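Local coordinates for protein phthiocerol synthesis polyketide synthase type I PpsC (Mycobacterium tuberculosis, PDB 7AHB) that probably loads the acyl extender unit onto the acyl carrier protein during phthiocerol chain elongation, through its acyltransferase domain, at residues A[64-67]-A[68-72]; A[79-82]-A[83-87]; A[111-114]-A[115-119]; A[121-124]-A[125-129]. All blocks are in the same frame, centred on the assembly; numbering follows the deposited sequence.

Contact 1. Residues A[64-67]-A[68-72]; sequences GRQL and LADEP. With NA (sodium ion), chain Q.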
ATOM      1  N   GLY A  64     -17.200   1.133  -2.353  1.00 30.47           N
ATOM      2  CA  GLY A  64     -17.578  -0.256  -2.247  1.00 30.45           C
ATOM      3  C   GLY A  64     -19.059  -0.528  -2.159  1.00 30.09           C
ATOM      4  O   GLY A  64     -19.458  -1.696  -2.242  1.00 29.67           O
ATOM      5  N   ARG A  65     -19.890   0.507  -2.028  1.00 39.18           N
ATOM      6  CA  ARG A  65     -21.321   0.290  -1.837  1.00 38.67           C
ATOM      7  C   ARG A  65     -21.925  -0.477  -3.010  1.00 39.86           C
ATOM      8  O   ARG A  65     -22.609  -1.489  -2.818  1.00 36.48           O
ATOM      9  CB  ARG A  65     -22.023   1.631  -1.644  1.00 38.75           C
ATOM     10  CG  ARG A  65     -23.316   1.561  -0.859  1.00 38.26           C
ATOM     11  CD  ARG A  65     -23.680   2.956  -0.288  1.00 41.66           C
ATOM     12  NE  ARG A  65     -23.575   4.000  -1.316  1.00 43.74           N
ATOM     13  CZ  ARG A  65     -23.421   5.302  -1.071  1.00 42.92           C
ATOM     14  NH1 ARG A  65     -23.339   5.754   0.179  1.00 41.65           N
ATOM     15  NH2 ARG A  65     -23.313   6.152  -2.083  1.00 44.52           N
ATOM     16  N   GLN A  66     -21.672  -0.018  -4.241  1.00 43.82           N
ATOM     17  CA  GLN A  66     -22.232  -0.723  -5.392  1.00 45.82           C
ATOM     18  C   GLN A  66     -21.531  -2.060  -5.609  1.00 44.31           C
ATOM     19  O   GLN A  66     -22.144  -3.009  -6.109  1.00 43.20           O
ATOM     20  CB  GLN A  66     -22.146   0.122  -6.663  1.00 44.90           C
ATOM     21  CG  GLN A  66     -23.234   1.190  -6.809  1.00 46.79           C
ATOM     22  CD  GLN A  66     -24.622   0.752  -6.315  1.00 49.43           C
ATOM     23  OE1 GLN A  66     -25.261  -0.145  -6.891  1.00 52.13           O
ATOM     24  NE2 GLN A  66     -25.086   1.383  -5.225  1.00 49.74           N
ATOM     25  N   LEU A  67     -20.252  -2.156  -5.241  1.00 34.69           N
ATOM     26  CA  LEU A  67     -19.565  -3.438  -5.339  1.00 33.24           C
ATOM     27  C   LEU A  67     -20.249  -4.474  -4.459  1.00 34.77           C
ATOM     28  O   LEU A  67     -20.483  -5.610  -4.882  1.00 32.11           O
ATOM     29  CB  LEU A  67     -18.096  -3.288  -4.935  1.00 33.21           C
ATOM     30  CG  LEU A  67     -17.173  -2.520  -5.883  1.00 34.52           C
ATOM     31  CD1 LEU A  67     -15.759  -2.482  -5.314  1.00 30.00           C
ATOM     32  CD2 LEU A  67     -17.177  -3.132  -7.271  1.00 33.75           C
ATOM     33  N   LEU A  68     -20.581  -4.093  -3.220  1.00 34.88           N
ATOM     34  CA  LEU A  68     -21.182  -5.048  -2.291  1.00 35.74           C
ATOM     35  C   LEU A  68     -22.468  -5.647  -2.847  1.00 36.63           C
ATOM     36  O   LEU A  68     -22.752  -6.834  -2.621  1.00 38.59           O
ATOM     37  CB  LEU A  68     -21.434  -4.360  -0.955  1.00 35.27           C
ATOM     38  CG  LEU A  68     -21.299  -5.180   0.315  1.00 34.60           C
ATOM     39  CD1 LEU A  68     -19.913  -5.768   0.451  1.00 32.04           C
ATOM     40  CD2 LEU A  68     -21.662  -4.302   1.544  1.00 33.04           C
ATOM     41  N   ALA A  69     -23.222  -4.875  -3.626  1.00 39.01           N
ATOM     42  CA  ALA A  69     -24.493  -5.349  -4.145  1.00 39.01           C
ATOM     43  C   ALA A  69     -24.388  -6.024  -5.502  1.00 41.17           C
ATOM     44  O   ALA A  69     -25.268  -6.818  -5.840  1.00 41.80           O
ATOM     45  CB  ALA A  69     -25.485  -4.187  -4.253  1.00 41.94           C
ATOM     46  N   ASP A  70     -23.339  -5.746  -6.284  1.00 36.82           N
ATOM     47  CA  ASP A  70     -23.284  -6.189  -7.674  1.00 37.49           C
ATOM     48  C   ASP A  70     -22.150  -7.158  -7.986  1.00 36.60           C
ATOM     49  O   ASP A  70     -22.100  -7.689  -9.099  1.00 38.01           O
ATOM     50  CB  ASP A  70     -23.153  -4.975  -8.614  1.00 38.80           C
ATOM     51  CG  ASP A  70     -24.346  -4.038  -8.534  1.00 41.84           C
ATOM     52  OD1 ASP A  70     -25.347  -4.416  -7.893  1.00 41.53           O
ATOM     53  OD2 ASP A  70     -24.287  -2.921  -9.106  1.00 43.69           O
ATOM     54  N   GLU A  71     -21.244  -7.404  -7.048  1.00 33.01           N
ATOM     55  CA  GLU A  71     -20.038  -8.190  -7.293  1.00 32.24           C
ATOM     56  C   GLU A  71     -19.938  -9.226  -6.185  1.00 31.30           C
ATOM     57  O   GLU A  71     -19.346  -8.968  -5.125  1.00 28.57           O
ATOM     58  CB  GLU A  71     -18.807  -7.293  -7.356  1.00 31.37           C
ATOM     59  CG  GLU A  71     -18.779  -6.412  -8.600  1.00 33.17           C
ATOM     60  CD  GLU A  71     -18.682  -7.229  -9.898  1.00 34.75           C
ATOM     61  OE1 GLU A  71     -18.299  -8.416  -9.835  1.00 32.51           O
ATOM     62  OE2 GLU A  71     -18.992  -6.683 -10.978  1.00 36.22           O
ATOM     63  N   PRO A  72     -20.511 -10.420  -6.405  1.00 36.08           N
ATOM     64  CA  PRO A  72     -20.556 -11.425  -5.326  1.00 32.97           C
ATOM     65  C   PRO A  72     -19.206 -11.790  -4.750  1.00 30.85           C
ATOM     66  O   PRO A  72     -19.113 -12.035  -3.539  1.00 31.60           O
ATOM     67  CB  PRO A  72     -21.231 -12.640  -5.999  1.00 35.76           C
ATOM     68  CG  PRO A  72     -22.072 -12.052  -7.075  1.00 37.59           C
ATOM     69  CD  PRO A  72     -21.336 -10.816  -7.572  1.00 38.31           C
TER
HETATM   70 NA    NA Q1015     -17.642 -10.804  -8.269  1.00 47.16          NA
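Leu68 N donates to Gly64 O at 2.8 Å, closing the first turn of the short helix 65-70, with Gly64 as its N-cap. Gly64 has positive phi, which suits glycine. At the far end the bonding becomes mixed. Leu67 O takes both Glu71 N, four residues on, at 2.9 Å and Asp70 N, three residues on, at 3.2 Å. Glu71 N lies 17° from the carbonyl plane, whereas Asp70 N stands above that plane. The bonds of Asp70 N and Ala69 N to Gln66 O are weak.

On the exposed face, Gln66 and Asp70 run side by side in the same direction. Gln66 bends at chi2, and its OE1 lies 3.7 Å from Asp70 OD2. The two oxygens are only neighbours, both being acceptors as placed. The amide and carboxylate planes are turned 68° apart.

The buried face carries Leu67 and Glu71, whose side chains cross at a slant. The Leu67 branch CD2 meets Glu71 CG at 3.9 Å. Leu67 also packs on Leu120 and Leu123 of helix 106-126, and Leu68 turns to Phe74 and Ile78 of helix 72-89.

Glu71 starts with CG beside its own backbone N (chi1 -70°) and bends again at chi2. OE1 then reaches the sodium ion at 2.9 Å. The same OE1 is hydrogen-bonded to Tyr127 OH, so a cation and a hydroxyl both fix the carboxylate.

Glu71 is the first residue to leave helical geometry and is also the N-cap of helix 72-89. This is a helix-to-helix corner of the acyltransferase domain, with a sodium site that Glu71 shares with Ala73.

Contact 2. Residues A[79-82]-A[83-87]; sequences AELE and PEFVA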
ATOM      1  N   ALA A  79     -17.888 -10.368   3.643  1.00 21.36           N
ATOM      2  CA  ALA A  79     -18.597 -11.242   4.578  1.00 22.46           C
ATOM      3  C   ALA A  79     -17.644 -12.140   5.360  1.00 22.31           C
ATOM      4  O   ALA A  79     -17.810 -12.323   6.574  1.00 22.80           O
ATOM      5  CB  ALA A  79     -19.618 -12.090   3.824  1.00 24.05           C
ATOM      6  N   GLU A  80     -16.622 -12.698   4.680  1.00 22.62           N
ATOM      7  CA  GLU A  80     -15.715 -13.637   5.338  1.00 22.85           C
ATOM      8  C   GLU A  80     -14.807 -12.927   6.336  1.00 23.64           C
ATOM      9  O   GLU A  80     -14.482 -13.477   7.396  1.00 23.85           O
ATOM     10  CB  GLU A  80     -14.894 -14.382   4.281  1.00 25.91           C
ATOM     11  CG  GLU A  80     -15.716 -15.450   3.580  1.00 24.89           C
ATOM     12  CD  GLU A  80     -15.277 -15.718   2.116  1.00 29.01           C
ATOM     13  OE1 GLU A  80     -16.098 -16.314   1.365  1.00 33.19           O
ATOM     14  OE2 GLU A  80     -14.139 -15.364   1.707  1.00 26.42           O
ATOM     15  N   LEU A  81     -14.408 -11.694   6.030  1.00 19.99           N
ATOM     16  CA  LEU A  81     -13.571 -10.945   6.964  1.00 20.66           C
ATOM     17  C   LEU A  81     -14.352 -10.446   8.173  1.00 20.16           C
ATOM     18  O   LEU A  81     -13.792 -10.341   9.278  1.00 20.58           O
ATOM     19  CB  LEU A  81     -12.936  -9.746   6.263  1.00 22.40           C
ATOM     20  CG  LEU A  81     -11.886 -10.051   5.203  1.00 22.71           C
ATOM     21  CD1 LEU A  81     -11.677  -8.839   4.338  1.00 20.01           C
ATOM     22  CD2 LEU A  81     -10.601 -10.496   5.873  1.00 22.26           C
ATOM     23  N   GLU A  82     -15.642 -10.155   7.987  1.00 21.52           N
ATOM     24  CA  GLU A  82     -16.388  -9.411   8.998  1.00 21.13           C
ATOM     25  C   GLU A  82     -16.295 -10.012  10.393  1.00 22.25           C
ATOM     26  O   GLU A  82     -16.082  -9.245  11.351  1.00 22.54           O
ATOM     27  CB  GLU A  82     -17.849  -9.272   8.538  1.00 21.72           C
ATOM     28  CG  GLU A  82     -18.741  -8.440   9.404  1.00 23.99           C
ATOM     29  CD  GLU A  82     -18.358  -6.968   9.410  1.00 23.99           C
ATOM     30  OE1 GLU A  82     -17.679  -6.501   8.477  1.00 23.12           O
ATOM     31  OE2 GLU A  82     -18.756  -6.290  10.373  1.00 26.95           O
ATOM     32  N   PRO A  83     -16.411 -11.330  10.592  1.00 23.99           N
ATOM     33  CA  PRO A  83     -16.328 -11.847  11.968  1.00 26.10           C
ATOM     34  C   PRO A  83     -15.020 -11.499  12.662  1.00 27.47           C
ATOM     35  O   PRO A  83     -15.014 -11.132  13.846  1.00 30.19           O
ATOM     36  CB  PRO A  83     -16.501 -13.372  11.798  1.00 25.79           C
ATOM     37  CG  PRO A  83     -17.219 -13.514  10.508  1.00 25.28           C
ATOM     38  CD  PRO A  83     -16.695 -12.398   9.618  1.00 24.33           C
ATOM     39  N   GLU A  84     -13.892 -11.639  11.967  1.00 25.57           N
ATOM     40  CA  GLU A  84     -12.625 -11.288  12.594  1.00 29.07           C
ATOM     41  C   GLU A  84     -12.538  -9.795  12.876  1.00 29.03           C
ATOM     42  O   GLU A  84     -12.130  -9.397  13.970  1.00 31.53           O
ATOM     43  CB  GLU A  84     -11.465 -11.763  11.723  1.00 30.78           C
ATOM     44  CG  GLU A  84     -10.992 -13.158  12.076  1.00 31.00           C
ATOM     45  CD  GLU A  84     -10.434 -13.244  13.505  1.00 32.33           C
ATOM     46  OE1 GLU A  84     -11.126 -13.773  14.385  1.00 36.76           O
ATOM     47  OE2 GLU A  84      -9.322 -12.745  13.752  1.00 33.99           O
ATOM     48  N   PHE A  85     -12.974  -8.954  11.935  1.00 33.25           N
ATOM     49  CA  PHE A  85     -12.990  -7.511  12.182  1.00 34.21           C
ATOM     50  C   PHE A  85     -13.785  -7.163  13.431  1.00 39.90           C
ATOM     51  O   PHE A  85     -13.329  -6.384  14.284  1.00 41.04           O
ATOM     52  CB  PHE A  85     -13.601  -6.768  11.000  1.00 37.01           C
ATOM     53  CG  PHE A  85     -12.612  -6.373   9.952  1.00 32.94           C
ATOM     54  CD1 PHE A  85     -11.338  -5.955  10.291  1.00 36.26           C
ATOM     55  CD2 PHE A  85     -12.945  -6.439   8.627  1.00 34.36           C
ATOM     56  CE1 PHE A  85     -10.436  -5.612   9.326  1.00 36.65           C
ATOM     57  CE2 PHE A  85     -12.040  -6.098   7.663  1.00 34.20           C
ATOM     58  CZ  PHE A  85     -10.797  -5.676   8.008  1.00 35.04           C
ATOM     59  N   VAL A  86     -15.010  -7.690  13.529  1.00 35.85           N
ATOM     60  CA  VAL A  86     -15.855  -7.388  14.680  1.00 36.63           C
ATOM     61  C   VAL A  86     -15.108  -7.710  15.970  1.00 40.32           C
ATOM     62  O   VAL A  86     -15.062  -6.904  16.912  1.00 44.48           O
ATOM     63  CB  VAL A  86     -17.193  -8.145  14.570  1.00 34.68           C
ATOM     64  CG1 VAL A  86     -17.916  -8.191  15.898  1.00 38.35           C
ATOM     65  CG2 VAL A  86     -18.062  -7.469  13.508  1.00 34.85           C
ATOM     66  N   ALA A  87     -14.470  -8.867  16.017  1.00 39.73           N
ATOM     67  CA  ALA A  87     -13.799  -9.307  17.234  1.00 41.34           C
ATOM     68  C   ALA A  87     -12.356  -8.819  17.351  1.00 40.74           C
ATOM     69  O   ALA A  87     -11.846  -8.724  18.471  1.00 45.64           O
ATOM     70  CB  ALA A  87     -13.850 -10.851  17.334  1.00 43.92           C
TER
HETATM   71  O   HOH W   1     -13.363 -13.401   9.663  1.00 22.92           O
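Pro83 sits inside helix 72-89 and kinks it, its ring lying against the carbonyls of the preceding turn. CD is 3.2 Å from Ala79 O, and the ring nitrogen has no hydrogen to give. Glu84 N makes no direct bond to Glu80 O. Water 1 bridges the two. It donates to Glu80 O and accepts from Glu84 N at 2.9 Å.

Regular alpha-helical bonding resumes directly afterwards. Phe85 N reaches Leu81 O at 3.1 Å and 171°. Val86 N reaches Glu82 O at 2.9 Å, again nearly straight. This is a proline kink in a helix of the acyltransferase domain, with water in place of a direct backbone bond.

On the buried side, Leu81 CB meets Phe85 CE2 at 4.0 Å, approaching the ring obliquely. The ring also packs edge-to-face with Phe91.

On another side of the helix, Glu82 crosses Val86 at a slant. Its CG points away from the backbone N (chi1 -175°), and a bend at chi2 carries OE2 to 3.4 Å from Val86 CG2. The carboxylate itself is held beyond the helix: OE2 by Ser92 OG, OE1 by Arg94 N.

Contact 3. Residues A[111-114]-A[115-119]; sequences LGLI and GMQLA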
ATOM      1  N   LEU A 111      -7.250  -0.624   9.311  1.00 16.04           N
ATOM      2  CA  LEU A 111      -8.007  -1.873   9.261  1.00 18.25           C
ATOM      3  C   LEU A 111      -8.948  -1.897   8.057  1.00 20.27           C
ATOM      4  O   LEU A 111      -9.036  -2.906   7.343  1.00 18.06           O
ATOM      5  CB  LEU A 111      -8.790  -2.054  10.561  1.00 17.90           C
ATOM      6  CG  LEU A 111      -7.973  -2.514  11.766  1.00 18.80           C
ATOM      7  CD1 LEU A 111      -8.716  -2.333  13.055  1.00 22.72           C
ATOM      8  CD2 LEU A 111      -7.569  -3.997  11.524  1.00 20.42           C
ATOM      9  N   GLY A 112      -9.690  -0.801   7.841  1.00 18.03           N
ATOM     10  CA  GLY A 112     -10.538  -0.710   6.662  1.00 16.89           C
ATOM     11  C   GLY A 112      -9.773  -0.893   5.362  1.00 21.09           C
ATOM     12  O   GLY A 112     -10.256  -1.536   4.425  1.00 20.40           O
ATOM     13  N   LEU A 113      -8.585  -0.300   5.270  1.00 16.07           N
ATOM     14  CA  LEU A 113      -7.815  -0.390   4.038  1.00 18.57           C
ATOM     15  C   LEU A 113      -7.439  -1.835   3.718  1.00 14.47           C
ATOM     16  O   LEU A 113      -7.594  -2.298   2.584  1.00 16.47           O
ATOM     17  CB  LEU A 113      -6.563   0.468   4.160  1.00 19.17           C
ATOM     18  CG  LEU A 113      -5.555   0.348   3.025  1.00 19.23           C
ATOM     19  CD1 LEU A 113      -6.217   0.726   1.691  1.00 19.52           C
ATOM     20  CD2 LEU A 113      -4.288   1.197   3.290  1.00 22.21           C
ATOM     21  N   ILE A 114      -6.968  -2.580   4.708  1.00 13.77           N
ATOM     22  CA  ILE A 114      -6.551  -3.942   4.389  1.00 18.14           C
ATOM     23  C   ILE A 114      -7.761  -4.792   4.020  1.00 17.09           C
ATOM     24  O   ILE A 114      -7.675  -5.680   3.165  1.00 16.02           O
ATOM     25  CB  ILE A 114      -5.730  -4.564   5.534  1.00 18.36           C
ATOM     26  CG1 ILE A 114      -5.253  -5.978   5.131  1.00 18.19           C
ATOM     27  CG2 ILE A 114      -6.517  -4.607   6.814  1.00 17.01           C
ATOM     28  CD1 ILE A 114      -4.106  -6.515   5.943  1.00 17.61           C
ATOM     29  N   GLY A 115      -8.905  -4.548   4.652  1.00 19.84           N
ATOM     30  CA  GLY A 115     -10.105  -5.271   4.255  1.00 20.01           C
ATOM     31  C   GLY A 115     -10.487  -5.008   2.813  1.00 20.64           C
ATOM     32  O   GLY A 115     -10.881  -5.926   2.074  1.00 15.53           O
ATOM     33  N   MET A 116     -10.437  -3.740   2.414  1.00 15.06           N
ATOM     34  CA  MET A 116     -10.717  -3.394   1.031  1.00 17.83           C
ATOM     35  C   MET A 116      -9.706  -4.039   0.097  1.00 15.17           C
ATOM     36  O   MET A 116     -10.070  -4.474  -0.999  1.00 17.52           O
ATOM     37  CB  MET A 116     -10.709  -1.867   0.835  1.00 15.89           C
ATOM     38  CG  MET A 116     -11.971  -1.143   1.340  1.00 18.76           C
ATOM     39  SD  MET A 116     -13.468  -1.586   0.423  1.00 24.32           S
ATOM     40  CE  MET A 116     -13.096  -1.104  -1.239  1.00 24.20           C
ATOM     41  N   GLN A 117      -8.429  -4.059   0.493  1.00 18.40           N
ATOM     42  CA  GLN A 117      -7.374  -4.620  -0.364  1.00 17.94           C
ATOM     43  C   GLN A 117      -7.586  -6.116  -0.604  1.00 17.18           C
ATOM     44  O   GLN A 117      -7.475  -6.607  -1.737  1.00 14.92           O
ATOM     45  CB  GLN A 117      -6.000  -4.386   0.262  1.00 16.32           C
ATOM     46  CG  GLN A 117      -5.499  -2.932   0.114  1.00 15.22           C
ATOM     47  CD  GLN A 117      -4.311  -2.645   0.974  1.00 14.03           C
ATOM     48  OE1 GLN A 117      -4.152  -3.215   2.052  1.00 19.10           O
ATOM     49  NE2 GLN A 117      -3.477  -1.720   0.521  1.00 20.73           N
ATOM     50  N   LEU A 118      -7.862  -6.860   0.459  1.00 14.08           N
ATOM     51  CA  LEU A 118      -8.113  -8.293   0.302  1.00 19.08           C
ATOM     52  C   LEU A 118      -9.405  -8.562  -0.463  1.00 18.35           C
ATOM     53  O   LEU A 118      -9.446  -9.449  -1.320  1.00 15.63           O
ATOM     54  CB  LEU A 118      -8.153  -8.957   1.669  1.00 16.89           C
ATOM     55  CG  LEU A 118      -6.890  -8.792   2.475  1.00 16.18           C
ATOM     56  CD1 LEU A 118      -7.071  -9.315   3.868  1.00 18.06           C
ATOM     57  CD2 LEU A 118      -5.709  -9.497   1.771  1.00 18.46           C
ATOM     58  N   ALA A 119     -10.471  -7.797  -0.192  1.00 15.58           N
ATOM     59  CA  ALA A 119     -11.718  -8.007  -0.925  1.00 16.53           C
ATOM     60  C   ALA A 119     -11.560  -7.644  -2.401  1.00 17.03           C
ATOM     61  O   ALA A 119     -12.139  -8.290  -3.280  1.00 17.83           O
ATOM     62  CB  ALA A 119     -12.872  -7.197  -0.291  1.00 16.98           C
TER
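Ile114 and Leu118 lie side by side and point the same way, one turn apart on helix 106-126. This helix runs through the acyltransferase domain, and the stretch is regular alpha-helix. Four successive backbone bonds hold it. The shortest is Gln117 N to Leu113 O at 2.9 Å, and the straightest is Leu118 N to Ile114 O at 171°.

The tight side is made by Ile114, Gly115 and Gln117, all buried. Ile114 CG1 lies anti to the backbone N (chi1 -177°), which sets it beside Leu118 CD1 at 4.0 Å. Ile114 also packs on Val142 of helix 141-147 and on Leu157 and Thr160 of helix 153-167. Gly112 and Gly115 put no side chain on the helix surface.

Met116 is buried on a different face. Its chain bends at chi2 and chi3, with CG 3.6 Å from Gly112 O, and it packs on Phe74, Met63 and Leu346.

The looser side has Leu113 and the side chain of Leu118, both partly exposed. Leu118 still packs its CD1 inward on Ile114, and it also touches Val146 and Val147 of helix 141-147. Leu118 O is hydrogen-bonded to a glycerol, probably from the crystallisation liquor.

Leu113 and Gln117 cross at a slant. The Leu113 CG branch point touches Gln117 CD at 3.8 Å. Gln117 is extended beyond CG, and it touches Ala143 and residues of a possible nucleophile elbow, a GxSxG pattern. Its NE2 makes a weak hydrogen bond to Ser54 O, while OE1 turns back to 3.4 Å from Ile114 CA.

Contact 4. Residues A[121-124]-A[125-129]; sequences TALW and RSYGV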
ATOM      1  N   THR A 121      -8.770  -7.874  -4.106  1.00 16.78           N
ATOM      2  CA  THR A 121      -8.006  -8.980  -4.673  1.00 16.49           C
ATOM      3  C   THR A 121      -8.923 -10.141  -5.026  1.00 17.30           C
ATOM      4  O   THR A 121      -8.752 -10.769  -6.074  1.00 18.00           O
ATOM      5  CB  THR A 121      -6.926  -9.425  -3.694  1.00 16.83           C
ATOM      6  OG1 THR A 121      -6.009  -8.342  -3.399  1.00 14.92           O
ATOM      7  CG2 THR A 121      -6.089 -10.589  -4.294  1.00 15.83           C
ATOM      8  N   ALA A 122      -9.949 -10.380  -4.197  1.00 19.28           N
ATOM      9  CA  ALA A 122     -10.946 -11.410  -4.486  1.00 20.59           C
ATOM     10  C   ALA A 122     -11.742 -11.058  -5.728  1.00 23.13           C
ATOM     11  O   ALA A 122     -12.087 -11.938  -6.533  1.00 20.53           O
ATOM     12  CB  ALA A 122     -11.882 -11.577  -3.294  1.00 22.16           C
ATOM     13  N   LEU A 123     -12.024  -9.769  -5.907  1.00 19.45           N
ATOM     14  CA  LEU A 123     -12.793  -9.326  -7.058  1.00 20.69           C
ATOM     15  C   LEU A 123     -12.041  -9.608  -8.347  1.00 21.24           C
ATOM     16  O   LEU A 123     -12.597 -10.189  -9.287  1.00 22.45           O
ATOM     17  CB  LEU A 123     -13.108  -7.837  -6.929  1.00 20.71           C
ATOM     18  CG  LEU A 123     -13.872  -7.197  -8.080  1.00 22.12           C
ATOM     19  CD1 LEU A 123     -15.183  -7.943  -8.305  1.00 23.27           C
ATOM     20  CD2 LEU A 123     -14.128  -5.727  -7.817  1.00 22.18           C
ATOM     21  N   TRP A 124     -10.777  -9.174  -8.418  1.00 23.35           N
ATOM     22  CA  TRP A 124      -9.964  -9.471  -9.596  1.00 21.85           C
ATOM     23  C   TRP A 124      -9.876 -10.980  -9.846  1.00 23.01           C
ATOM     24  O   TRP A 124      -9.944 -11.437 -10.998  1.00 22.88           O
ATOM     25  CB  TRP A 124      -8.556  -8.907  -9.430  1.00 21.07           C
ATOM     26  CG  TRP A 124      -8.372  -7.447  -9.689  1.00 20.85           C
ATOM     27  CD1 TRP A 124      -8.086  -6.482  -8.763  1.00 19.13           C
ATOM     28  CD2 TRP A 124      -8.414  -6.783 -10.958  1.00 21.23           C
ATOM     29  NE1 TRP A 124      -7.956  -5.274  -9.373  1.00 19.58           N
ATOM     30  CE2 TRP A 124      -8.144  -5.424 -10.722  1.00 21.70           C
ATOM     31  CE3 TRP A 124      -8.638  -7.206 -12.265  1.00 23.46           C
ATOM     32  CZ2 TRP A 124      -8.086  -4.480 -11.747  1.00 22.40           C
ATOM     33  CZ3 TRP A 124      -8.610  -6.264 -13.282  1.00 24.99           C
ATOM     34  CH2 TRP A 124      -8.326  -4.917 -13.018  1.00 23.27           C
ATOM     35  N   ARG A 125      -9.692 -11.765  -8.779  1.00 29.55           N
ATOM     36  CA  ARG A 125      -9.601 -13.212  -8.930  1.00 33.45           C
ATOM     37  C   ARG A 125     -10.852 -13.781  -9.588  1.00 34.43           C
ATOM     38  O   ARG A 125     -10.770 -14.710 -10.403  1.00 32.00           O
ATOM     39  CB  ARG A 125      -9.384 -13.872  -7.570  1.00 33.86           C
ATOM     40  CG  ARG A 125      -9.451 -15.420  -7.605  1.00 32.51           C
ATOM     41  CD  ARG A 125      -8.713 -15.970  -6.421  1.00 33.98           C
ATOM     42  NE  ARG A 125      -8.613 -17.429  -6.246  1.00 37.15           N
ATOM     43  CZ  ARG A 125      -8.604 -18.374  -7.192  1.00 38.13           C
ATOM     44  NH1 ARG A 125      -8.748 -18.093  -8.495  1.00 40.18           N
ATOM     45  NH2 ARG A 125      -8.465 -19.641  -6.810  1.00 37.10           N
ATOM     46  N   SER A 126     -12.020 -13.250  -9.230  1.00 24.27           N
ATOM     47  CA  SER A 126     -13.268 -13.758  -9.779  1.00 24.69           C
ATOM     48  C   SER A 126     -13.380 -13.495 -11.274  1.00 27.49           C
ATOM     49  O   SER A 126     -14.187 -14.140 -11.946  1.00 30.13           O
ATOM     50  CB  SER A 126     -14.477 -13.138  -9.056  1.00 25.88           C
ATOM     51  OG  SER A 126     -14.670 -11.788  -9.414  1.00 25.37           O
ATOM     52  N   TYR A 127     -12.594 -12.564 -11.813  1.00 29.20           N
ATOM     53  CA  TYR A 127     -12.551 -12.300 -13.246  1.00 28.95           C
ATOM     54  C   TYR A 127     -11.276 -12.848 -13.887  1.00 30.74           C
ATOM     55  O   TYR A 127     -10.917 -12.431 -15.001  1.00 30.07           O
ATOM     56  CB  TYR A 127     -12.698 -10.799 -13.502  1.00 31.13           C
ATOM     57  CG  TYR A 127     -14.089 -10.306 -13.208  1.00 31.53           C
ATOM     58  CD1 TYR A 127     -15.146 -10.660 -14.039  1.00 33.27           C
ATOM     59  CD2 TYR A 127     -14.359  -9.510 -12.101  1.00 30.96           C
ATOM     60  CE1 TYR A 127     -16.436 -10.239 -13.782  1.00 33.26           C
ATOM     61  CE2 TYR A 127     -15.661  -9.076 -11.835  1.00 31.03           C
ATOM     62  CZ  TYR A 127     -16.679  -9.435 -12.681  1.00 33.39           C
ATOM     63  OH  TYR A 127     -17.976  -9.010 -12.443  1.00 35.10           O
ATOM     64  N   GLY A 128     -10.590 -13.774 -13.202  1.00 27.14           N
ATOM     65  CA  GLY A 128      -9.466 -14.475 -13.793  1.00 30.09           C
ATOM     66  C   GLY A 128      -8.149 -13.750 -13.724  1.00 30.35           C
ATOM     67  O   GLY A 128      -7.208 -14.148 -14.420  1.00 30.08           O
ATOM     68  N   VAL A 129      -8.045 -12.705 -12.902  1.00 25.60           N
ATOM     69  CA  VAL A 129      -6.827 -11.907 -12.780  1.00 25.29           C
ATOM     70  C   VAL A 129      -6.215 -12.189 -11.409  1.00 25.84           C
ATOM     71  O   VAL A 129      -6.785 -11.836 -10.367  1.00 24.25           O
ATOM     72  CB  VAL A 129      -7.100 -10.407 -12.967  1.00 25.99           C
ATOM     73  CG1 VAL A 129      -5.821  -9.612 -12.769  1.00 26.88           C
ATOM     74  CG2 VAL A 129      -7.716 -10.131 -14.328  1.00 25.85           C
TER
HETATM   75  O   HOH W   2      -6.589 -11.743  -7.626  1.00 14.98           O
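Trp124 and Val129 lie side by side and point the same way, across the end of helix 106-126. The six-membered part of the indole does the touching: CE3 is 3.6 Å from Val129 CB. Both methyls of Val129 also come near CE3, and the approach to the ring is oblique. Trp124 CG stands beside its backbone N (chi1 -80°), which carries the indole toward Phe51, Leu25 and Ile315. Its NE1 is bonded to Thr345 OG1.

Leu123 and Tyr127 instead cross at a slant. Leu123 CD1 meets Tyr127 CE2 at 3.7 Å. The hydroxyl of Tyr127 has Glu71 as its partner.

The backbone from Trp124 to Val129 ends the helix in a Schellman motif, with Gly128 as its C-prime residue at positive phi. Val129 N reaches Trp124 O at 3.0 Å, and Gly128 N bonds to Arg125 O. Trp124 O also accepts from Tyr127 N at 3.0 Å. Its two donors approach from opposite faces of the carbonyl plane.

Ser126 adds a side-chain bond to this helix end. Its OG sits between the backbone N and carbonyl carbon (chi1 73°), from where it donates to Leu123 O at 2.6 Å. OG lies 16° from that carbonyl plane.

Water 2 joins the helix to the chain leaving it. It donates to Thr121 O at 2.8 Å and to Val129 O at 2.7 Å. Thr121 OG1 has Tyr53 OH and Gln117 O as its partners.

Contacts 3 and 4 adjoin on helix 106-126. Contact 3 is the buried one, its centre about 10 Å from the centre of the chain, and rests on regular backbone bonds and apolar packing. Contacts 1, 2 and 4 are partly buried and depart from plain helix: a corner with sodium, a proline kink with water, and a glycine ending. Contacts 1 and 4 meet by a polar pair plus packing. Contacts 2 and 3 meet by packing alone, with Phe85 CZ 3.8 Å from Gly115 CA. Contact 2 lies about 20 Å from contact 4, centre to centre, without touching it.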